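Local coordinates for sugar ABC transporter substrate-binding protein (PDB 5U2P) that probably serves as the periplasmic ligand-binding component of an ABC transporter, perhaps for a sugar, although its natural ligand is not established, at residues L117-T122 with L133-S138; A346-T351 with H366-K371. All coordinates share one frame; numbering follows the deposited sequence.

Contact 1 (L117-T122 with L133-S138). With EDO (1,2-ethanediol), chain E.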
loop_
_atom_site.group_PDB
_atom_site.type_symbol
_atom_site.label_atom_id
_atom_site.label_comp_id
_atom_site.label_asym_id
_atom_site.label_seq_id
_atom_site.Cartn_x
_atom_site.Cartn_y
_atom_site.Cartn_z
ATOM N N LEU A 117 -10.110 -3.475 13.234
ATOM C CA LEU A 117 -9.358 -3.061 12.052
ATOM C C LEU A 117 -8.464 -4.175 11.519
ATOM O O LEU A 117 -7.834 -4.895 12.293
ATOM C CB LEU A 117 -8.491 -1.850 12.372
ATOM C CG LEU A 117 -9.235 -0.560 12.714
ATOM C CD1 LEU A 117 -8.246 0.455 13.240
ATOM C CD2 LEU A 117 -9.970 -0.036 11.503
ATOM N N LEU A 118 -8.364 -4.278 10.195
ATOM C CA LEU A 118 -7.492 -5.268 9.591
ATOM C C LEU A 118 -6.029 -4.856 9.724
ATOM O O LEU A 118 -5.183 -5.660 10.127
ATOM C CB LEU A 118 -7.863 -5.473 8.123
ATOM C CG LEU A 118 -9.268 -6.053 7.905
ATOM C CD1 LEU A 118 -9.674 -6.049 6.441
ATOM C CD2 LEU A 118 -9.386 -7.455 8.473
ATOM N N ILE A 119 -5.738 -3.613 9.350
ATOM C CA ILE A 119 -4.380 -3.065 9.380
ATOM C C ILE A 119 -4.440 -1.685 10.045
ATOM O O ILE A 119 -4.587 -0.666 9.356
ATOM C CB ILE A 119 -3.764 -2.923 7.965
ATOM C CG1 ILE A 119 -3.992 -4.173 7.115
ATOM C CG2 ILE A 119 -2.272 -2.597 8.088
ATOM C CD1 ILE A 119 -3.657 -3.971 5.638
ATOM N N PRO A 120 -4.395 -1.645 11.384
ATOM C CA PRO A 120 -4.593 -0.341 12.029
ATOM C C PRO A 120 -3.571 0.688 11.542
ATOM O O PRO A 120 -2.373 0.398 11.525
ATOM C CB PRO A 120 -4.413 -0.647 13.523
ATOM C CG PRO A 120 -4.626 -2.104 13.661
ATOM C CD PRO A 120 -4.222 -2.735 12.360
ATOM N N PRO A 121 -4.038 1.865 11.107
ATOM C CA PRO A 121 -3.105 2.950 10.804
ATOM C C PRO A 121 -2.311 3.347 12.027
ATOM O O PRO A 121 -2.865 3.381 13.134
ATOM C CB PRO A 121 -4.013 4.098 10.368
ATOM C CG PRO A 121 -5.341 3.467 10.103
ATOM C CD PRO A 121 -5.434 2.296 10.967
ATOM N N THR A 122 -1.030 3.664 11.843
ATOM C CA THR A 122 -0.209 4.095 12.962
ATOM C C THR A 122 0.703 5.258 12.599
ATOM O O THR A 122 1.195 5.353 11.462
ATOM C CB THR A 122 0.674 2.952 13.487
ATOM O OG1 THR A 122 1.480 2.447 12.416
ATOM C CG2 THR A 122 -0.186 1.822 14.058
ATOM N N LEU A 133 -10.985 4.407 5.868
ATOM C CA LEU A 133 -12.028 3.960 4.946
ATOM C C LEU A 133 -11.663 2.693 4.170
ATOM O O LEU A 133 -12.533 2.074 3.543
ATOM C CB LEU A 133 -12.344 5.084 3.966
ATOM C CG LEU A 133 -12.734 6.404 4.622
ATOM C CD1 LEU A 133 -13.088 7.430 3.555
ATOM C CD2 LEU A 133 -13.873 6.227 5.622
ATOM N N ASN A 134 -10.384 2.318 4.215
ATOM C CA ASN A 134 -9.848 1.097 3.600
ATOM C C ASN A 134 -8.660 0.615 4.428
ATOM O O ASN A 134 -8.015 1.442 5.080
ATOM C CB ASN A 134 -9.375 1.345 2.155
ATOM C CG ASN A 134 -10.487 1.836 1.235
ATOM O OD1 ASN A 134 -10.673 3.034 1.035
ATOM N ND2 ASN A 134 -11.210 0.891 0.635
ATOM N N CYS A 135 -8.307 -0.673 4.376
ATOM C CA CYS A 135 -7.125 -1.124 5.097
ATOM C C CYS A 135 -5.845 -0.794 4.330
ATOM O O CYS A 135 -4.785 -0.567 4.930
ATOM C CB CYS A 135 -7.185 -2.629 5.404
ATOM S SG CYS A 135 -7.106 -3.769 3.945
ATOM N N ALA A 136 -5.961 -0.715 3.008
ATOM C CA ALA A 136 -4.814 -0.531 2.133
ATOM C C ALA A 136 -5.297 -0.126 0.766
ATOM O O ALA A 136 -6.417 -0.471 0.379
ATOM C CB ALA A 136 -3.987 -1.804 2.055
ATOM N N VAL A 137 -4.465 0.623 0.049
ATOM C CA VAL A 137 -4.732 0.996 -1.341
ATOM C C VAL A 137 -4.336 -0.131 -2.300
ATOM O O VAL A 137 -5.036 -0.440 -3.280
ATOM C CB VAL A 137 -3.966 2.280 -1.738
ATOM C CG1 VAL A 137 -4.128 2.563 -3.230
ATOM C CG2 VAL A 137 -4.472 3.457 -0.923
ATOM N N SER A 138 -3.190 -0.716 -2.004
ATOM C CA SER A 138 -2.506 -1.659 -2.869
ATOM C C SER A 138 -1.766 -2.688 -2.018
ATOM O O SER A 138 -1.145 -2.329 -1.012
ATOM C CB SER A 138 -1.526 -0.902 -3.770
ATOM O OG SER A 138 -0.778 -1.802 -4.545
HETATM C C1 EDO E . 2.285 0.146 -3.787
HETATM O O1 EDO E . 1.932 -1.214 -4.035
HETATM C C2 EDO E . 3.693 0.298 -3.232
HETATM O O2 EDO E . 4.562 -0.806 -3.478
HETATM O O HOH W 1 -3.907 0.834 7.136
HETATM O O HOH W 2 -6.626 1.079 7.677
#
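The carbonyl oxygen of Ile119 is approached by two waters, one leading to Cys135 O and the other to Asn134 O. Water 1 lies 2.8 Å from Ile119 O and as far from Cys135 O, joining the two carbonyls. Water 2, a looser neighbour at 3.2 Å from Ile119 O, reaches Asn134 O on its other side. Beside this hydrated seam the contact is apolar and buried. With CG1 of Ile119 anti to the carbonyl carbon (chi1 -46°), the chain extends over Cys135, and CD1 comes to 3.8 Å from Cys135 CB. The same methyl meets SG, which chi1 of 67° places between the backbone N and carbonyl carbon of Cys135, and then the methyl of Ala136. Leu118 approaches less deeply, its CB standing 4.0 Å from Cys135 CB. Phe363 and Ile367 of helix 360-367 pack on Leu118 and Cys135 respectively. Asn134 is anchored through its side-chain amide to His341, Lys342 and Leu344. Farther along, Val137 and Ser138 form a classic beta bulge opposite Ser303, and Ser138 OG lies 2.8 Å from O1 of an ethanediol. Segment 133-138 thus runs from the five-stranded sheet into the six-stranded one, an interdomain crossover as in the hinge of two-lobed periplasmic binding proteins.

Contact 2 (A346-T351 with H366-K371)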
loop_
_atom_site.group_PDB
_atom_site.type_symbol
_atom_site.label_atom_id
_atom_site.label_comp_id
_atom_site.label_asym_id
_atom_site.label_seq_id
_atom_site.Cartn_x
_atom_site.Cartn_y
_atom_site.Cartn_z
ATOM N N ALA A 346 -11.861 -1.956 5.552
ATOM C CA ALA A 346 -11.048 -1.445 6.662
ATOM C C ALA A 346 -11.194 -2.331 7.893
ATOM O O ALA A 346 -10.272 -2.456 8.708
ATOM C CB ALA A 346 -11.454 -0.027 6.998
ATOM N N PHE A 347 -12.370 -2.940 8.011
ATOM C CA PHE A 347 -12.729 -3.751 9.164
ATOM C C PHE A 347 -12.982 -5.226 8.829
ATOM O O PHE A 347 -13.366 -5.592 7.713
ATOM C CB PHE A 347 -13.977 -3.167 9.848
ATOM C CG PHE A 347 -13.737 -1.843 10.533
ATOM C CD1 PHE A 347 -13.405 -1.790 11.878
ATOM C CD2 PHE A 347 -13.842 -0.654 9.826
ATOM C CE1 PHE A 347 -13.180 -0.579 12.502
ATOM C CE2 PHE A 347 -13.619 0.558 10.441
ATOM C CZ PHE A 347 -13.286 0.598 11.787
ATOM N N ARG A 348 -12.732 -6.053 9.836
ATOM C CA ARG A 348 -13.112 -7.465 9.857
ATOM C C ARG A 348 -14.598 -7.686 9.554
ATOM O O ARG A 348 -15.451 -6.938 10.030
ATOM C CB ARG A 348 -12.803 -8.033 11.244
ATOM C CG ARG A 348 -12.171 -9.393 11.286
ATOM C CD ARG A 348 -11.683 -9.690 12.708
ATOM N NE ARG A 348 -10.694 -8.711 13.162
ATOM C CZ ARG A 348 -9.444 -8.661 12.715
ATOM N NH1 ARG A 348 -9.044 -9.533 11.802
ATOM N NH2 ARG A 348 -8.597 -7.748 13.176
ATOM N N ASN A 349 -14.901 -8.734 8.782
ATOM C CA ASN A 349 -16.282 -9.191 8.583
ATOM C C ASN A 349 -17.174 -8.171 7.880
ATOM O O ASN A 349 -18.335 -7.997 8.242
ATOM C CB ASN A 349 -16.910 -9.567 9.927
ATOM C CG ASN A 349 -16.087 -10.593 10.688
ATOM O OD1 ASN A 349 -15.535 -11.524 10.095
ATOM N ND2 ASN A 349 -15.995 -10.425 12.007
ATOM N N THR A 350 -16.620 -7.505 6.874
ATOM C CA THR A 350 -17.389 -6.630 6.000
ATOM C C THR A 350 -17.906 -7.448 4.818
ATOM O O THR A 350 -17.223 -7.595 3.801
ATOM C CB THR A 350 -16.538 -5.461 5.501
ATOM O OG1 THR A 350 -16.060 -4.715 6.635
ATOM C CG2 THR A 350 -17.340 -4.540 4.620
ATOM N N THR A 351 -19.113 -7.982 4.978
ATOM C CA THR A 351 -19.680 -8.926 4.014
ATOM C C THR A 351 -19.799 -8.363 2.598
ATOM O O THR A 351 -19.593 -9.079 1.624
ATOM C CB THR A 351 -21.079 -9.395 4.475
ATOM O OG1 THR A 351 -22.012 -8.304 4.408
ATOM C CG2 THR A 351 -21.024 -9.915 5.895
ATOM N N HIS A 366 -2.378 -13.085 5.873
ATOM C CA HIS A 366 -1.673 -11.856 6.195
ATOM C C HIS A 366 -2.601 -10.669 6.426
ATOM O O HIS A 366 -2.526 -10.037 7.483
ATOM C CB HIS A 366 -0.667 -11.531 5.088
ATOM C CG HIS A 366 0.516 -12.446 5.064
ATOM N ND1 HIS A 366 0.470 -13.712 4.516
ATOM C CD2 HIS A 366 1.781 -12.277 5.515
ATOM C CE1 HIS A 366 1.656 -14.284 4.634
ATOM N NE2 HIS A 366 2.471 -13.432 5.228
ATOM N N ILE A 367 -3.470 -10.356 5.474
ATOM C CA ILE A 367 -4.193 -9.087 5.561
ATOM C C ILE A 367 -5.118 -9.092 6.784
ATOM O O ILE A 367 -5.134 -8.137 7.558
ATOM C CB ILE A 367 -4.984 -8.782 4.262
ATOM C CG1 ILE A 367 -4.020 -8.685 3.067
ATOM C CG2 ILE A 367 -5.767 -7.478 4.425
ATOM C CD1 ILE A 367 -4.696 -8.702 1.677
ATOM N N GLU A 368 -5.846 -10.181 6.994
ATOM C CA GLU A 368 -6.782 -10.245 8.119
ATOM C C GLU A 368 -6.075 -10.171 9.473
ATOM O O GLU A 368 -6.677 -9.785 10.476
ATOM C CB GLU A 368 -7.622 -11.519 8.042
ATOM C CG GLU A 368 -9.093 -11.245 7.859
ATOM C CD GLU A 368 -9.920 -12.513 7.732
ATOM O OE1 GLU A 368 -9.341 -13.622 7.771
ATOM O OE2 GLU A 368 -11.154 -12.393 7.592
ATOM N N LYS A 369 -4.793 -10.524 9.482
ATOM C CA LYS A 369 -3.992 -10.545 10.697
ATOM C C LYS A 369 -3.147 -9.296 10.843
ATOM O O LYS A 369 -2.349 -9.179 11.774
ATOM C CB LYS A 369 -3.081 -11.774 10.709
ATOM C CG LYS A 369 -3.815 -13.086 10.455
ATOM C CD LYS A 369 -2.918 -14.293 10.675
ATOM C CE LYS A 369 -3.671 -15.592 10.458
ATOM N NZ LYS A 369 -2.831 -16.772 10.797
ATOM N N GLY A 370 -3.306 -8.361 9.913
ATOM C CA GLY A 370 -2.580 -7.108 9.980
ATOM C C GLY A 370 -1.104 -7.195 9.636
ATOM O O GLY A 370 -0.348 -6.255 9.922
ATOM N N LYS A 371 -0.715 -8.294 8.982
ATOM C CA LYS A 371 0.671 -8.537 8.599
ATOM C C LYS A 371 0.996 -7.833 7.287
ATOM O O LYS A 371 1.314 -8.481 6.291
ATOM C CB LYS A 371 0.935 -10.042 8.475
ATOM C CG LYS A 371 0.910 -10.806 9.802
ATOM C CD LYS A 371 0.987 -12.314 9.545
ATOM C CE LYS A 371 1.238 -13.104 10.813
ATOM N NZ LYS A 371 0.177 -12.870 11.810
HETATM O O HOH W 3 -5.684 -7.556 12.073
HETATM O O HOH W 4 -12.770 -10.269 7.271
#
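The guanidinium of Arg348 meets Glu368 edge-on: Glu368 O lies only 3° out of its plane, and water 3 also sits at the edge, in plane. Glu368 sits in the turn that ends helix 360-367, where the chain closes in a Schellman motif. There Gly370 takes a positive phi, while Lys371 N bonds back to His366 O at 2.9 Å and Gly370 N to Ile367 O at 3.0 Å; Ile367 to Gly370 is also a type I turn. The arginine thus grips a carbonyl at the end of the helix, where a positive charge would probably be favoured by the helix dipole. The bond from Arg348 NH1 to Glu368 O is short, 2.7 Å, and fairly straight, with an N-H...O angle of 162°. A bend in the arginine chain at chi3 (-60°) turns the guanidinium toward this oxygen. Water 3 bridges the same two groups, accepting from Arg348 NH2 at 3.1 Å and lying 2.9 Å from Glu368 O. NH2 also bonds to Pro115 O, so the side chain also ties the helix end to the loop between helix 101-104 and strand 131-132. The carboxylate of Glu368 makes no direct salt bridge with Arg348, Glu368 OE2 being 5.5 Å from Arg348 NH1. It reaches the other segment through water 4, which donates to Glu368 OE2 and accepts from the backbone N of Asn349.

How the contacts relate
From the N terminus, contact 1 comes first: it closes a short loop of ten residues that contains strand 131-132 of the five-stranded sheet, and its second segment passes on into strand 138-145 of the six-stranded sheet. Contact 2 opens much later and closes a fourteen-residue loop holding most of helix 360-367, after which the chain enters strand 372-374 of that six-stranded sheet. The two closures therefore follow in series, neither enclosing nor crossing the other. In space they adjoin, their centres about 8 Å apart: Leu118 N probably bonds to Ala346 O, and Leu117 packs on Phe347, tying segments 117-122 and 346-351 together.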